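Local coordinates for malonyl CoA:acyl carrier protein malonyltransferase (Streptomyces coelicolor, PDB 1NM2), which probably transfers the malonyl group of malonyl-CoA to holo-acyl carrier protein, giving the malonyl-ACP used in fatty acid biosynthesis, at residues 28-33 and 111-116; 69-74 and 274-279; 236-241 and 245-250. All coordinates share one frame; numbering follows the deposited sequence.

Contact 1 of 3, residues 28-33 and 111-116; sequences ADRVAA and LDDTAA
Arg-30 and Asp-113 reach each other at the surface with their side chains crossing at about a right angle. A single guanidinium nitrogen makes the link: Arg-30 NH2 stands 3.1 Å from Asp-113 OD2, a salt bridge. Within it the hydrogen bond is weak, since the angle at the hydrogen is only 121°. Guanidinium and carboxylate planes are also turned 54° from each other, so the pair is not coplanar. The arginine starts across the line to its partner and comes near only at its end, after a bend at chi3 (69°) brings the guanidinium round.

On the other side, Asp-113 sets its carboxylate between its own backbone N and carbonyl carbon, which lets OD1 turn back to Thr-114 N while OD2 faces the arginine. The backbone donor Thr-114 N lies 2.7 Å from Asp-113 OD1 and approaches from above the carboxylate plane. OD2 is also hydrogen-bonded to Trp-34 NE1, one helical turn beyond Arg-30, so these two donors, Arg-30 and Trp-34, both come from helix 27-38. The contact thus ties that helix to the start of helix 113-132 at the surface of this acyltransferase, whose core is alpha/beta hydrolase-like. With an alanine here in place of Asp-113, the Arg-30 guanidinium would probably lose its carboxylate mate and the Trp-34 indole N-H its acceptor.

That helix start is itself capped. Asp-112 occupies the N-cap position, and its OD1 accepts from Ala-115 N at 2.9 Å. The hydroxyl Thr-114 OG1 donates to the same Asp-112 OD1 at 3.0 Å, coming from the opposite face of the carboxylate plane, so that two donors hold one oxygen. Negative charge from Asp-112 and Asp-113 would be expected to suit the N-terminal end of the helix, where first-turn backbone N-H groups have no carbonyl partner within the helix.

Contact 2 of 3, residues 69-74 and 274-279; sequences ILSAAA and IEVCPG
Ser-71 on helix 57-75 supplies the polar link to the loop that follows strand 272-275. Its hydroxyl accepts from the backbone of Cys-277, with Cys-277 N and Ser-71 OG 3.0 Å apart and an angle of 155° at the hydrogen, a fairly straight bond. The torsion matters here: with chi1 at 54°, OG sits between the serine's own backbone N and carbonyl carbon. From there it also bonds to Ala-67 O, one turn earlier in the helix, so the buried hydroxyl both accepts and donates.

These residues stand where a strand of the central parallel sheet gives way to a loop. Strand 272-275 runs between strands 3-7 and 294-297, and Val-276 just beyond it still shares backbone hydrogen bonding with Val-6. Its side chain lies near, without touching, a GxSxG sequence consistent with a nucleophile elbow, the strained turn between a strand and a helix found in alpha/beta hydrolase-like folds.

Van der Waals contacts accompany the hydrogen bond. Val-276 CB comes within 3.4 Å of Ser-71 OG, and Cys-277 CB lies 3.6 Å from Ser-71 CB. Trp-21 packs on both Cys-277 and Ser-71.

Purely apolar contact is lighter. Val-276 turns CG1 toward the helix, anti to its own carbonyl carbon, and this methyl meets Ala-72 CB at 4.2 Å.

Contact 3 of 3, residues 236-241 and 245-250; sequences RAVASG and LDRLVG
Leu-245 opens the contact through its backbone: Leu-245 N donates to Gly-241 O at 3.1 Å, with an angle of 164° at the hydrogen. This is an i to i+4 helical bond, joining the first turn of helix 241-251 to the next just after the N-cap residue Ser-240. Leu-245 CB rests 3.7 Å from Gly-241 O, but CG is anti to the backbone N and carries the branch away.

Two residues on, Arg-247 makes the side-chain contact. Its chain runs extended from CG to NE and passes the Val-238 side chain, where Val-238 CG2 lies 3.5 Å from Arg-247 CD. The same methyl sits over one face of the guanidinium, 3.4 Å above the plane and offset toward its rim. Arg-247 NH1 also forms a salt bridge with Asp-234; the methyl on one face and this salt bridge probably limit how the guanidinium can turn.

Beyond it, Leu-248 and Val-249 turn to other parts of the fold. Leu-248 packs on Glu-101 and Ile-102 of helix 100-107, Val-249 on helix 207-217, while the loop bearing Val-238 bonds back to Tyr-229 of strand 228-229.

All three contacts lie within the acyltransferase domain. Contacts 1 and 2 are neighbours, their centres about 14 Å apart, and they touch: Arg-30 packs on Ala-73, Val-31 on Leu-70 and Asp-113 on Ile-69. Their segments alternate along the chain, so the loops they close overlap in sequence. Together they pack helix 57-75 between surface helices 27-38 and 113-132 and the parallel sheet, at the end of inner strand 272-275. Contact 3 is nested inside the loop closed by contact 2 and follows contact 1 in sequence; its centre lies about 22 Å from each of the others. Beside edge strand 228-229, it holds the start of helix 241-251 to its own preceding loop.

Contact 1 of 3, residues 28-33 and 111-116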
ATOM      1  N   ALA A  28      15.015   6.910 -15.954  1.00 20.37           N
ATOM      2  CA  ALA A  28      16.004   7.505 -15.067  1.00 19.84           C
ATOM      3  C   ALA A  28      15.741   9.007 -14.954  1.00 19.51           C
ATOM      4  O   ALA A  28      15.841   9.584 -13.866  1.00 19.13           O
ATOM      5  CB  ALA A  28      17.420   7.251 -15.595  1.00 20.58           C
ATOM      6  N   ASP A  29      15.396   9.635 -16.076  1.00 19.29           N
ATOM      7  CA  ASP A  29      15.116  11.070 -16.090  1.00 20.75           C
ATOM      8  C   ASP A  29      13.929  11.441 -15.191  1.00 20.97           C
ATOM      9  O   ASP A  29      14.017  12.376 -14.391  1.00 21.23           O
ATOM     10  CB  ASP A  29      14.839  11.557 -17.519  1.00 21.03           C
ATOM     11  CG  ASP A  29      16.051  11.423 -18.434  1.00 22.33           C
ATOM     12  OD1 ASP A  29      17.151  11.862 -18.036  1.00 23.82           O
ATOM     13  OD2 ASP A  29      15.901  10.893 -19.556  1.00 22.58           O
ATOM     14  N   ARG A  30      12.820  10.714 -15.316  1.00 19.73           N
ATOM     15  CA  ARG A  30      11.647  11.014 -14.497  1.00 20.32           C
ATOM     16  C   ARG A  30      11.941  10.819 -13.015  1.00 19.45           C
ATOM     17  O   ARG A  30      11.627  11.684 -12.195  1.00 18.10           O
ATOM     18  CB  ARG A  30      10.449  10.140 -14.902  1.00 20.85           C
ATOM     19  CG  ARG A  30       9.928  10.395 -16.314  1.00 23.01           C
ATOM     20  CD  ARG A  30       8.533   9.796 -16.521  1.00 23.23           C
ATOM     21  NE  ARG A  30       7.505  10.502 -15.756  1.00 23.56           N
ATOM     22  CZ  ARG A  30       6.245  10.085 -15.626  1.00 25.44           C
ATOM     23  NH1 ARG A  30       5.854   8.959 -16.212  1.00 23.03           N
ATOM     24  NH2 ARG A  30       5.373  10.793 -14.916  1.00 21.54           N
ATOM     25  N   VAL A  31      12.555   9.687 -12.673  1.00 18.50           N
ATOM     26  CA  VAL A  31      12.874   9.396 -11.277  1.00 18.21           C
ATOM     27  C   VAL A  31      13.815  10.452 -10.685  1.00 16.97           C
ATOM     28  O   VAL A  31      13.670  10.833  -9.523  1.00 15.77           O
ATOM     29  CB  VAL A  31      13.493   7.981 -11.131  1.00 18.47           C
ATOM     30  CG1 VAL A  31      13.908   7.729  -9.693  1.00 18.76           C
ATOM     31  CG2 VAL A  31      12.474   6.935 -11.568  1.00 16.34           C
ATOM     32  N   ALA A  32      14.765  10.927 -11.487  1.00 17.17           N
ATOM     33  CA  ALA A  32      15.706  11.948 -11.038  1.00 16.54           C
ATOM     34  C   ALA A  32      14.965  13.241 -10.693  1.00 16.22           C
ATOM     35  O   ALA A  32      15.263  13.890  -9.690  1.00 18.59           O
ATOM     36  CB  ALA A  32      16.757  12.216 -12.124  1.00 16.61           C
ATOM     37  N   ALA A  33      14.007  13.624 -11.529  1.00 15.93           N
ATOM     38  CA  ALA A  33      13.234  14.841 -11.277  1.00 15.75           C
ATOM     39  C   ALA A  33      12.433  14.673  -9.987  1.00 15.87           C
ATOM     40  O   ALA A  33      12.304  15.617  -9.206  1.00 15.02           O
ATOM     41  CB  ALA A  33      12.299  15.125 -12.446  1.00 17.45           C
ATOM     42  N   LEU A 111      -4.499  13.109  -7.646  1.00 19.82           N
ATOM     43  CA  LEU A 111      -3.273  13.852  -7.403  1.00 20.91           C
ATOM     44  C   LEU A 111      -2.296  13.582  -8.537  1.00 20.59           C
ATOM     45  O   LEU A 111      -2.280  12.483  -9.099  1.00 18.47           O
ATOM     46  CB  LEU A 111      -2.620  13.392  -6.097  1.00 22.71           C
ATOM     47  CG  LEU A 111      -3.379  13.500  -4.779  1.00 22.84           C
ATOM     48  CD1 LEU A 111      -2.549  12.822  -3.696  1.00 24.05           C
ATOM     49  CD2 LEU A 111      -3.639  14.959  -4.432  1.00 23.75           C
ATOM     50  N   ASP A 112      -1.482  14.575  -8.876  1.00 20.12           N
ATOM     51  CA  ASP A 112      -0.482  14.382  -9.916  1.00 23.07           C
ATOM     52  C   ASP A 112       0.681  13.684  -9.208  1.00 22.78           C
ATOM     53  O   ASP A 112       0.746  13.681  -7.975  1.00 21.36           O
ATOM     54  CB  ASP A 112      -0.059  15.725 -10.521  1.00 27.20           C
ATOM     55  CG  ASP A 112       0.441  16.698  -9.487  1.00 31.71           C
ATOM     56  OD1 ASP A 112       1.566  16.510  -8.984  1.00 36.15           O
ATOM     57  OD2 ASP A 112      -0.299  17.652  -9.172  1.00 37.54           O
ATOM     58  N   ASP A 113       1.595  13.086  -9.963  1.00 21.47           N
ATOM     59  CA  ASP A 113       2.686  12.351  -9.329  1.00 23.30           C
ATOM     60  C   ASP A 113       3.576  13.111  -8.346  1.00 24.09           C
ATOM     61  O   ASP A 113       3.797  12.632  -7.236  1.00 26.47           O
ATOM     62  CB  ASP A 113       3.544  11.654 -10.390  1.00 22.78           C
ATOM     63  CG  ASP A 113       4.105  12.610 -11.396  1.00 22.79           C
ATOM     64  OD1 ASP A 113       3.687  13.786 -11.380  1.00 25.35           O
ATOM     65  OD2 ASP A 113       4.957  12.184 -12.203  1.00 25.37           O
ATOM     66  N   THR A 114       4.075  14.284  -8.719  1.00 24.59           N
ATOM     67  CA  THR A 114       4.948  15.032  -7.811  1.00 25.27           C
ATOM     68  C   THR A 114       4.247  15.382  -6.500  1.00 23.97           C
ATOM     69  O   THR A 114       4.857  15.327  -5.434  1.00 24.82           O
ATOM     70  CB  THR A 114       5.487  16.340  -8.454  1.00 26.56           C
ATOM     71  OG1 THR A 114       4.440  17.316  -8.533  1.00 29.84           O
ATOM     72  CG2 THR A 114       6.018  16.055  -9.849  1.00 27.02           C
ATOM     73  N   ALA A 115       2.972  15.747  -6.579  1.00 23.08           N
ATOM     74  CA  ALA A 115       2.213  16.085  -5.382  1.00 22.53           C
ATOM     75  C   ALA A 115       2.054  14.841  -4.506  1.00 22.05           C
ATOM     76  O   ALA A 115       2.092  14.920  -3.275  1.00 22.10           O
ATOM     77  CB  ALA A 115       0.836  16.627  -5.771  1.00 23.90           C
ATOM     78  N   ALA A 116       1.874  13.692  -5.151  1.00 19.16           N
ATOM     79  CA  ALA A 116       1.705  12.429  -4.439  1.00 18.43           C
ATOM     80  C   ALA A 116       3.007  12.002  -3.768  1.00 18.01           C
ATOM     81  O   ALA A 116       3.006  11.559  -2.624  1.00 16.56           O
ATOM     82  CB  ALA A 116       1.231  11.344  -5.407  1.00 15.85           C
TER

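Contact 2 of 3, residues 69-74 and 274-279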
ATOM      1  N   ILE A  69       3.956   4.319  -9.930  1.00 17.00           N
ATOM      2  CA  ILE A  69       3.647   5.309 -10.953  1.00 18.36           C
ATOM      3  C   ILE A  69       4.460   5.019 -12.212  1.00 19.71           C
ATOM      4  O   ILE A  69       3.940   5.087 -13.330  1.00 19.66           O
ATOM      5  CB  ILE A  69       3.982   6.738 -10.479  1.00 17.40           C
ATOM      6  CG1 ILE A  69       3.104   7.112  -9.280  1.00 16.88           C
ATOM      7  CG2 ILE A  69       3.769   7.721 -11.617  1.00 17.85           C
ATOM      8  CD1 ILE A  69       3.472   8.421  -8.629  1.00 16.66           C
ATOM      9  N   LEU A  70       5.732   4.685 -12.020  1.00 18.35           N
ATOM     10  CA  LEU A  70       6.626   4.396 -13.132  1.00 19.12           C
ATOM     11  C   LEU A  70       6.215   3.159 -13.931  1.00 17.86           C
ATOM     12  O   LEU A  70       6.183   3.198 -15.162  1.00 15.20           O
ATOM     13  CB  LEU A  70       8.064   4.222 -12.622  1.00 21.53           C
ATOM     14  CG  LEU A  70       9.185   4.206 -13.666  1.00 22.91           C
ATOM     15  CD1 LEU A  70       9.262   5.568 -14.362  1.00 24.34           C
ATOM     16  CD2 LEU A  70      10.511   3.889 -12.990  1.00 24.34           C
ATOM     17  N   SER A  71       5.900   2.062 -13.244  1.00 16.86           N
ATOM     18  CA  SER A  71       5.514   0.845 -13.951  1.00 16.87           C
ATOM     19  C   SER A  71       4.172   1.019 -14.654  1.00 19.07           C
ATOM     20  O   SER A  71       3.979   0.525 -15.768  1.00 20.34           O
ATOM     21  CB  SER A  71       5.477  -0.356 -12.996  1.00 16.42           C
ATOM     22  OG  SER A  71       4.648  -0.122 -11.873  1.00 14.60           O
ATOM     23  N   ALA A  72       3.250   1.728 -14.014  1.00 18.09           N
ATOM     24  CA  ALA A  72       1.943   1.973 -14.615  1.00 19.64           C
ATOM     25  C   ALA A  72       2.138   2.803 -15.884  1.00 20.70           C
ATOM     26  O   ALA A  72       1.543   2.520 -16.925  1.00 21.59           O
ATOM     27  CB  ALA A  72       1.053   2.714 -13.647  1.00 19.06           C
ATOM     28  N   ALA A  73       2.976   3.830 -15.789  1.00 20.19           N
ATOM     29  CA  ALA A  73       3.246   4.687 -16.935  1.00 21.73           C
ATOM     30  C   ALA A  73       3.799   3.843 -18.087  1.00 21.30           C
ATOM     31  O   ALA A  73       3.395   4.009 -19.232  1.00 20.65           O
ATOM     32  CB  ALA A  73       4.236   5.781 -16.548  1.00 20.88           C
ATOM     33  N   ALA A  74       4.719   2.934 -17.775  1.00 22.42           N
ATOM     34  CA  ALA A  74       5.306   2.058 -18.785  1.00 24.05           C
ATOM     35  C   ALA A  74       4.251   1.141 -19.403  1.00 25.20           C
ATOM     36  O   ALA A  74       4.276   0.874 -20.604  1.00 24.97           O
ATOM     37  CB  ALA A  74       6.421   1.221 -18.168  1.00 24.17           C
ATOM     38  N   ILE A 274      -4.359  -6.328 -12.010  1.00 20.58           N
ATOM     39  CA  ILE A 274      -2.950  -6.140 -12.306  1.00 20.91           C
ATOM     40  C   ILE A 274      -2.376  -5.337 -11.144  1.00 20.21           C
ATOM     41  O   ILE A 274      -2.901  -4.281 -10.791  1.00 20.79           O
ATOM     42  CB  ILE A 274      -2.743  -5.353 -13.622  1.00 21.10           C
ATOM     43  CG1 ILE A 274      -3.182  -6.205 -14.813  1.00 22.82           C
ATOM     44  CG2 ILE A 274      -1.278  -4.953 -13.767  1.00 23.04           C
ATOM     45  CD1 ILE A 274      -3.082  -5.497 -16.147  1.00 23.61           C
ATOM     46  N   GLU A 275      -1.326  -5.862 -10.526  1.00 19.10           N
ATOM     47  CA  GLU A 275      -0.669  -5.185  -9.415  1.00 18.10           C
ATOM     48  C   GLU A 275       0.608  -4.539  -9.959  1.00 18.25           C
ATOM     49  O   GLU A 275       1.447  -5.216 -10.552  1.00 16.82           O
ATOM     50  CB  GLU A 275      -0.336  -6.204  -8.321  1.00 19.41           C
ATOM     51  CG  GLU A 275       0.539  -5.680  -7.193  1.00 20.24           C
ATOM     52  CD  GLU A 275       0.843  -6.746  -6.152  1.00 20.46           C
ATOM     53  OE1 GLU A 275       0.865  -7.949  -6.509  1.00 18.96           O
ATOM     54  OE2 GLU A 275       1.072  -6.379  -4.983  1.00 17.45           O
ATOM     55  N   VAL A 276       0.754  -3.230  -9.776  1.00 16.99           N
ATOM     56  CA  VAL A 276       1.938  -2.547 -10.284  1.00 16.99           C
ATOM     57  C   VAL A 276       3.196  -2.947  -9.521  1.00 17.89           C
ATOM     58  O   VAL A 276       3.131  -3.667  -8.525  1.00 18.25           O
ATOM     59  CB  VAL A 276       1.768  -1.000 -10.244  1.00 15.74           C
ATOM     60  CG1 VAL A 276       0.597  -0.599 -11.137  1.00 14.77           C
ATOM     61  CG2 VAL A 276       1.537  -0.519  -8.799  1.00 11.97           C
ATOM     62  N   CYS A 277       4.345  -2.486 -10.000  1.00 17.96           N
ATOM     63  CA  CYS A 277       5.620  -2.807  -9.374  1.00 18.28           C
ATOM     64  C   CYS A 277       5.756  -2.152  -8.005  1.00 17.88           C
ATOM     65  O   CYS A 277       5.414  -0.983  -7.828  1.00 19.49           O
ATOM     66  CB  CYS A 277       6.767  -2.351 -10.282  1.00 20.21           C
ATOM     67  SG  CYS A 277       8.409  -2.628  -9.600  1.00 24.32           S
ATOM     68  N   PRO A 278       6.268  -2.893  -7.009  1.00 18.34           N
ATOM     69  CA  PRO A 278       6.730  -4.285  -7.044  1.00 18.22           C
ATOM     70  C   PRO A 278       5.594  -5.234  -6.657  1.00 18.69           C
ATOM     71  O   PRO A 278       5.191  -5.289  -5.496  1.00 17.91           O
ATOM     72  CB  PRO A 278       7.866  -4.283  -6.031  1.00 17.57           C
ATOM     73  CG  PRO A 278       7.326  -3.366  -4.968  1.00 19.32           C
ATOM     74  CD  PRO A 278       6.695  -2.229  -5.761  1.00 17.97           C
ATOM     75  N   GLY A 279       5.087  -5.978  -7.634  1.00 18.50           N
ATOM     76  CA  GLY A 279       3.977  -6.878  -7.379  1.00 18.39           C
ATOM     77  C   GLY A 279       4.289  -8.218  -6.748  1.00 19.07           C
ATOM     78  O   GLY A 279       5.452  -8.587  -6.563  1.00 18.94           O
TER

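Contact 3 of 3, residues 236-241 and 245-250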
ATOM      1  N   ARG A 236     -15.116   1.209   0.502  1.00 20.66           N
ATOM      2  CA  ARG A 236     -16.094   1.918  -0.320  1.00 22.84           C
ATOM      3  C   ARG A 236     -15.467   2.745  -1.439  1.00 21.86           C
ATOM      4  O   ARG A 236     -14.299   3.131  -1.375  1.00 20.44           O
ATOM      5  CB  ARG A 236     -16.960   2.834   0.547  1.00 25.82           C
ATOM      6  CG  ARG A 236     -17.861   2.103   1.531  1.00 30.73           C
ATOM      7  CD  ARG A 236     -18.770   3.076   2.262  1.00 37.03           C
ATOM      8  NE  ARG A 236     -19.623   2.396   3.237  1.00 42.34           N
ATOM      9  CZ  ARG A 236     -20.557   3.002   3.963  1.00 44.96           C
ATOM     10  NH1 ARG A 236     -20.765   4.307   3.826  1.00 45.51           N
ATOM     11  NH2 ARG A 236     -21.284   2.304   4.827  1.00 46.36           N
ATOM     12  N   ALA A 237     -16.258   3.010  -2.470  1.00 20.89           N
ATOM     13  CA  ALA A 237     -15.798   3.821  -3.581  1.00 22.75           C
ATOM     14  C   ALA A 237     -16.011   5.270  -3.148  1.00 23.09           C
ATOM     15  O   ALA A 237     -17.087   5.621  -2.655  1.00 24.20           O
ATOM     16  CB  ALA A 237     -16.611   3.513  -4.829  1.00 19.39           C
ATOM     17  N   VAL A 238     -14.990   6.105  -3.314  1.00 22.95           N
ATOM     18  CA  VAL A 238     -15.089   7.507  -2.923  1.00 22.89           C
ATOM     19  C   VAL A 238     -15.148   8.375  -4.175  1.00 24.00           C
ATOM     20  O   VAL A 238     -14.229   8.364  -4.994  1.00 22.88           O
ATOM     21  CB  VAL A 238     -13.879   7.928  -2.061  1.00 24.16           C
ATOM     22  CG1 VAL A 238     -14.078   9.341  -1.534  1.00 22.30           C
ATOM     23  CG2 VAL A 238     -13.700   6.957  -0.913  1.00 22.88           C
ATOM     24  N   ALA A 239     -16.231   9.132  -4.321  1.00 23.92           N
ATOM     25  CA  ALA A 239     -16.412   9.979  -5.497  1.00 24.39           C
ATOM     26  C   ALA A 239     -15.786  11.368  -5.409  1.00 22.81           C
ATOM     27  O   ALA A 239     -15.535  11.999  -6.433  1.00 23.41           O
ATOM     28  CB  ALA A 239     -17.905  10.106  -5.810  1.00 24.71           C
ATOM     29  N   SER A 240     -15.521  11.831  -4.192  1.00 21.91           N
ATOM     30  CA  SER A 240     -14.949  13.159  -3.970  1.00 21.31           C
ATOM     31  C   SER A 240     -13.438  13.189  -3.757  1.00 21.42           C
ATOM     32  O   SER A 240     -12.904  12.419  -2.960  1.00 21.07           O
ATOM     33  CB  SER A 240     -15.637  13.810  -2.765  1.00 22.29           C
ATOM     34  OG  SER A 240     -14.922  14.941  -2.314  1.00 22.82           O
ATOM     35  N   GLY A 241     -12.765  14.103  -4.457  1.00 19.58           N
ATOM     36  CA  GLY A 241     -11.324  14.240  -4.336  1.00 18.85           C
ATOM     37  C   GLY A 241     -10.868  14.660  -2.945  1.00 20.15           C
ATOM     38  O   GLY A 241      -9.834  14.192  -2.459  1.00 19.19           O
ATOM     39  N   LEU A 245      -8.552  12.502  -0.263  1.00 17.55           N
ATOM     40  CA  LEU A 245      -7.410  13.041   0.460  1.00 17.14           C
ATOM     41  C   LEU A 245      -7.573  12.962   1.979  1.00 18.16           C
ATOM     42  O   LEU A 245      -6.625  12.611   2.694  1.00 19.54           O
ATOM     43  CB  LEU A 245      -7.161  14.493   0.036  1.00 18.85           C
ATOM     44  CG  LEU A 245      -5.968  15.209   0.684  1.00 16.98           C
ATOM     45  CD1 LEU A 245      -4.697  14.403   0.480  1.00 17.76           C
ATOM     46  CD2 LEU A 245      -5.823  16.592   0.087  1.00 19.19           C
ATOM     47  N   ASP A 246      -8.760  13.290   2.481  1.00 18.23           N
ATOM     48  CA  ASP A 246      -8.985  13.239   3.920  1.00 17.96           C
ATOM     49  C   ASP A 246      -8.817  11.806   4.414  1.00 18.38           C
ATOM     50  O   ASP A 246      -8.246  11.577   5.482  1.00 16.68           O
ATOM     51  CB  ASP A 246     -10.380  13.768   4.292  1.00 18.74           C
ATOM     52  CG  ASP A 246     -10.518  15.275   4.082  1.00 20.78           C
ATOM     53  OD1 ASP A 246      -9.508  15.999   4.181  1.00 21.36           O
ATOM     54  OD2 ASP A 246     -11.645  15.743   3.833  1.00 22.35           O
ATOM     55  N   ARG A 247      -9.307  10.845   3.632  1.00 17.38           N
ATOM     56  CA  ARG A 247      -9.188   9.438   3.995  1.00 17.30           C
ATOM     57  C   ARG A 247      -7.722   8.997   4.030  1.00 18.21           C
ATOM     58  O   ARG A 247      -7.315   8.262   4.933  1.00 19.10           O
ATOM     59  CB  ARG A 247      -9.980   8.568   3.016  1.00 17.28           C
ATOM     60  CG  ARG A 247     -11.474   8.562   3.281  1.00 18.13           C
ATOM     61  CD  ARG A 247     -12.242   7.828   2.198  1.00 17.69           C
ATOM     62  NE  ARG A 247     -13.642   7.646   2.575  1.00 17.63           N
ATOM     63  CZ  ARG A 247     -14.192   6.467   2.860  1.00 16.82           C
ATOM     64  NH1 ARG A 247     -13.461   5.356   2.809  1.00 11.66           N
ATOM     65  NH2 ARG A 247     -15.471   6.403   3.203  1.00 12.80           N
ATOM     66  N   LEU A 248      -6.932   9.446   3.054  1.00 17.27           N
ATOM     67  CA  LEU A 248      -5.508   9.109   2.996  1.00 17.07           C
ATOM     68  C   LEU A 248      -4.799   9.601   4.258  1.00 17.33           C
ATOM     69  O   LEU A 248      -4.013   8.876   4.867  1.00 16.63           O
ATOM     70  CB  LEU A 248      -4.837   9.770   1.781  1.00 18.44           C
ATOM     71  CG  LEU A 248      -5.127   9.278   0.361  1.00 20.49           C
ATOM     72  CD1 LEU A 248      -4.502  10.243  -0.644  1.00 21.41           C
ATOM     73  CD2 LEU A 248      -4.560   7.873   0.172  1.00 18.80           C
ATOM     74  N   VAL A 249      -5.078  10.841   4.641  1.00 16.46           N
ATOM     75  CA  VAL A 249      -4.453  11.433   5.819  1.00 17.85           C
ATOM     76  C   VAL A 249      -4.829  10.693   7.101  1.00 18.89           C
ATOM     77  O   VAL A 249      -3.979  10.452   7.958  1.00 20.18           O
ATOM     78  CB  VAL A 249      -4.845  12.917   5.962  1.00 17.70           C
ATOM     79  CG1 VAL A 249      -4.193  13.516   7.205  1.00 16.39           C
ATOM     80  CG2 VAL A 249      -4.421  13.689   4.717  1.00 16.82           C
ATOM     81  N   GLY A 250      -6.102  10.332   7.219  1.00 19.71           N
ATOM     82  CA  GLY A 250      -6.570   9.624   8.399  1.00 18.81           C
ATOM     83  C   GLY A 250      -6.163   8.164   8.463  1.00 18.14           C
ATOM     84  O   GLY A 250      -5.975   7.631   9.556  1.00 17.93           O
TER